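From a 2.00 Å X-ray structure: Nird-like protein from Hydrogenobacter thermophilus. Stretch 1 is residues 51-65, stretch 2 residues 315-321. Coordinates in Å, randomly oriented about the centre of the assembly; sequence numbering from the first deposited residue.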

# COMPACT_ATOMS: atom_id res chain seq x y z
N ARG A 51 -6.51 3.23 13.96
CA ARG A 51 -5.36 2.78 14.73
C ARG A 51 -4.20 3.74 14.58
O ARG A 51 -3.19 3.64 15.29
CB ARG A 51 -4.93 1.37 14.30
CG ARG A 51 -5.72 0.25 14.96
CD ARG A 51 -6.26 -0.72 13.92
NE ARG A 51 -7.46 -0.22 13.28
CZ ARG A 51 -7.72 -0.34 11.98
NH1 ARG A 51 -6.85 -0.95 11.19
NH2 ARG A 51 -8.85 0.14 11.47
N HIS A 52 -4.36 4.68 13.66
CA HIS A 52 -3.27 5.56 13.32
C HIS A 52 -3.80 6.84 12.70
O HIS A 52 -5.00 6.98 12.44
CB HIS A 52 -2.33 4.86 12.33
CG HIS A 52 -0.88 5.17 12.55
ND1 HIS A 52 -0.11 5.82 11.61
CD2 HIS A 52 -0.07 4.91 13.60
CE1 HIS A 52 1.12 5.95 12.07
NE2 HIS A 52 1.17 5.41 13.27
N ILE A 53 -2.89 7.78 12.48
CA ILE A 53 -3.18 9.04 11.81
C ILE A 53 -1.86 9.54 11.26
O ILE A 53 -0.89 9.71 11.99
CB ILE A 53 -3.83 10.05 12.78
CG1 ILE A 53 -3.93 11.43 12.15
CG2 ILE A 53 -3.08 10.10 14.11
CD1 ILE A 53 -5.01 12.28 12.78
N ALA A 54 -1.80 9.73 9.94
CA ALA A 54 -0.52 9.92 9.27
C ALA A 54 -0.69 10.53 7.90
O ALA A 54 -1.78 10.49 7.32
CB ALA A 54 0.21 8.58 9.16
N PRO A 55 0.40 11.11 7.37
CA PRO A 55 0.41 11.52 5.96
C PRO A 55 0.34 10.29 5.06
O PRO A 55 0.86 9.24 5.43
CB PRO A 55 1.79 12.17 5.81
CG PRO A 55 2.15 12.63 7.19
CD PRO A 55 1.59 11.58 8.10
N ILE A 56 -0.32 10.42 3.91
CA ILE A 56 -0.30 9.36 2.91
C ILE A 56 0.45 9.87 1.69
O ILE A 56 0.03 10.83 1.04
CB ILE A 56 -1.72 8.87 2.53
CG1 ILE A 56 -2.29 7.95 3.61
CG2 ILE A 56 -1.70 8.12 1.21
CD1 ILE A 56 -2.79 8.65 4.85
N TYR A 57 1.58 9.23 1.38
CA TYR A 57 2.40 9.63 0.25
C TYR A 57 2.16 8.72 -0.95
O TYR A 57 1.91 7.52 -0.77
CB TYR A 57 3.88 9.62 0.63
CG TYR A 57 4.29 10.73 1.57
CD1 TYR A 57 4.58 11.99 1.09
CD2 TYR A 57 4.39 10.51 2.94
CE1 TYR A 57 4.96 13.01 1.93
CE2 TYR A 57 4.76 11.53 3.80
CZ TYR A 57 5.05 12.78 3.29
OH TYR A 57 5.42 13.80 4.13
N ASP A 58 2.21 9.28 -2.15
CA ASP A 58 2.06 8.47 -3.36
C ASP A 58 3.37 7.75 -3.67
O ASP A 58 4.39 8.40 -3.90
CB ASP A 58 1.62 9.34 -4.54
CG ASP A 58 1.38 8.53 -5.80
OD1 ASP A 58 2.36 8.19 -6.48
OD2 ASP A 58 0.20 8.26 -6.10
N SER A 59 3.32 6.43 -3.67
CA SER A 59 4.51 5.59 -3.85
C SER A 59 5.36 5.96 -5.06
O SER A 59 6.56 6.22 -4.93
CB SER A 59 4.11 4.11 -3.92
OG SER A 59 5.23 3.28 -4.13
N ARG A 60 4.75 6.00 -6.24
CA ARG A 60 5.50 6.27 -7.47
C ARG A 60 5.95 7.73 -7.60
O ARG A 60 6.98 8.02 -8.20
CB ARG A 60 4.72 5.82 -8.71
CG ARG A 60 3.30 6.36 -8.82
CD ARG A 60 2.71 6.08 -10.19
NE ARG A 60 3.47 6.74 -11.25
CZ ARG A 60 3.21 7.97 -11.69
NH1 ARG A 60 2.21 8.67 -11.17
NH2 ARG A 60 3.96 8.50 -12.65
N LEU A 61 5.18 8.65 -7.03
CA LEU A 61 5.53 10.07 -7.06
C LEU A 61 6.71 10.36 -6.13
O LEU A 61 7.39 11.38 -6.26
CB LEU A 61 4.32 10.95 -6.73
CG LEU A 61 3.27 10.95 -7.85
CD1 LEU A 61 2.01 11.70 -7.47
CD2 LEU A 61 3.87 11.52 -9.12
N LEU A 62 6.95 9.45 -5.19
CA LEU A 62 8.15 9.50 -4.36
C LEU A 62 9.35 9.03 -5.18
O LEU A 62 10.50 9.33 -4.85
CB LEU A 62 8.00 8.62 -3.12
CG LEU A 62 6.99 9.06 -2.05
CD1 LEU A 62 6.88 8.02 -0.94
CD2 LEU A 62 7.39 10.40 -1.48
N GLY A 63 9.07 8.28 -6.25
CA GLY A 63 10.12 7.72 -7.07
C GLY A 63 10.28 6.24 -6.82
O GLY A 63 11.20 5.61 -7.34
N TYR A 64 9.37 5.68 -6.03
CA TYR A 64 9.38 4.25 -5.76
C TYR A 64 8.74 3.48 -6.90
O TYR A 64 7.61 3.79 -7.31
CB TYR A 64 8.68 3.94 -4.44
CG TYR A 64 9.59 3.94 -3.23
CD1 TYR A 64 10.06 5.12 -2.69
CD2 TYR A 64 9.96 2.75 -2.62
CE1 TYR A 64 10.89 5.13 -1.59
CE2 TYR A 64 10.79 2.74 -1.52
CZ TYR A 64 11.25 3.94 -1.01
OH TYR A 64 12.07 3.94 0.10
N ASP A 65 9.46 2.49 -7.42
CA ASP A 65 8.85 1.54 -8.33
C ASP A 65 8.33 0.38 -7.50
O ASP A 65 9.09 -0.25 -6.76
CB ASP A 65 9.86 1.04 -9.36
CG ASP A 65 9.19 0.36 -10.55
OD1 ASP A 65 7.96 0.17 -10.52
OD2 ASP A 65 9.90 0.02 -11.52
N VAL A 315 3.20 -5.58 6.81
CA VAL A 315 3.63 -4.32 7.40
C VAL A 315 3.48 -3.27 6.31
O VAL A 315 3.17 -3.60 5.17
CB VAL A 315 5.10 -4.39 7.84
CG1 VAL A 315 5.34 -5.61 8.70
CG2 VAL A 315 6.02 -4.42 6.63
N ARG A 316 3.68 -2.01 6.67
CA ARG A 316 3.83 -0.99 5.64
C ARG A 316 5.24 -0.45 5.69
O ARG A 316 5.80 -0.22 6.77
CB ARG A 316 2.80 0.12 5.80
CG ARG A 316 2.86 0.83 7.12
CD ARG A 316 1.97 2.05 7.11
NE ARG A 316 1.41 2.29 8.43
CZ ARG A 316 0.82 3.42 8.80
NH1 ARG A 316 0.73 4.43 7.95
NH2 ARG A 316 0.34 3.53 10.03
N ILE A 317 5.81 -0.25 4.51
CA ILE A 317 7.20 0.16 4.38
C ILE A 317 7.43 1.56 4.93
O ILE A 317 6.54 2.41 4.92
CB ILE A 317 7.64 0.13 2.91
CG1 ILE A 317 6.71 1.00 2.06
CG2 ILE A 317 7.62 -1.30 2.39
CD1 ILE A 317 7.14 1.11 0.61
N LYS A 318 8.65 1.79 5.43
CA LYS A 318 9.09 3.14 5.74
C LYS A 318 9.88 3.62 4.54
O LYS A 318 10.78 2.93 4.06
CB LYS A 318 9.96 3.15 6.99
CG LYS A 318 9.35 2.42 8.18
CD LYS A 318 7.97 2.95 8.52
CE LYS A 318 8.04 4.34 9.13
NZ LYS A 318 6.70 4.81 9.59
N TYR A 319 9.54 4.80 4.04
CA TYR A 319 10.21 5.33 2.86
C TYR A 319 11.56 5.93 3.22
O TYR A 319 11.73 6.52 4.28
CB TYR A 319 9.34 6.38 2.16
CG TYR A 319 8.03 5.83 1.62
CD1 TYR A 319 8.00 5.05 0.48
CD2 TYR A 319 6.83 6.11 2.25
CE1 TYR A 319 6.81 4.55 -0.02
CE2 TYR A 319 5.63 5.62 1.76
CZ TYR A 319 5.63 4.84 0.63
OH TYR A 319 4.45 4.34 0.14
N PHE A 320 12.53 5.75 2.32
CA PHE A 320 13.83 6.40 2.43
C PHE A 320 14.61 6.06 3.70
O PHE A 320 15.38 6.88 4.20
CB PHE A 320 13.68 7.92 2.27
CG PHE A 320 13.05 8.32 0.97
CD1 PHE A 320 13.49 7.79 -0.23
CD2 PHE A 320 11.99 9.23 0.95
CE1 PHE A 320 12.92 8.15 -1.44
CE2 PHE A 320 11.41 9.60 -0.25
CZ PHE A 320 11.87 9.06 -1.45
N SER A 321 14.38 4.86 4.22
CA SER A 321 15.23 4.34 5.28
C SER A 321 16.46 3.72 4.63
O SER A 321 16.42 3.35 3.46
CB SER A 321 14.48 3.30 6.12
OG SER A 321 14.06 2.21 5.32

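Stretch 1 reaches Tyr57 as a strand and then turns tightly. Asp58 organises the turn twice, its O accepting from Leu62 N at 3.1 Å and its OD1 from Leu61 N at 2.9 Å, while Tyr64 N reaches Ser59 O at 3.1 Å. Gly63, at phi 105°, occupies a conformation in which a CB would jam against the preceding carbonyl. From this turn Leu62 and Tyr64 point toward stretch 2, an irregular segment in which Phe320 adopts a positive phi of 60°.

Between these backbones the contact is mainly aromatic, burying 475 Å² summed over both sides. Tyr319 uses its ring in two ways: Leu62 CD1 sits over its face, 3.4 Å from the centroid and nearly on the normal, while its edge meets the face of Tyr64, planes at 78°. Leucine suits the first place because its terminal methyl can sit squarely on the ring; an aromatic suits the second because it offers a face. Tyr64, buried like Leu62, also has a polar task: its OH accepts from the backbone Phe320 N at 2.9 Å, almost perfectly linear, so a hydroxyl at the ring's tip satisfies an amide of a segment without regular structure. Phe320 starts sideways but its ring returns, bringing CE1 within 3.6 Å of Tyr64 CE1 and CZ within 4.2 Å of Leu62 CB.

At the more exposed margin, Arg316, long and charged, can stay exposed while bringing NH2 to 2.8 Å from His52 ND1.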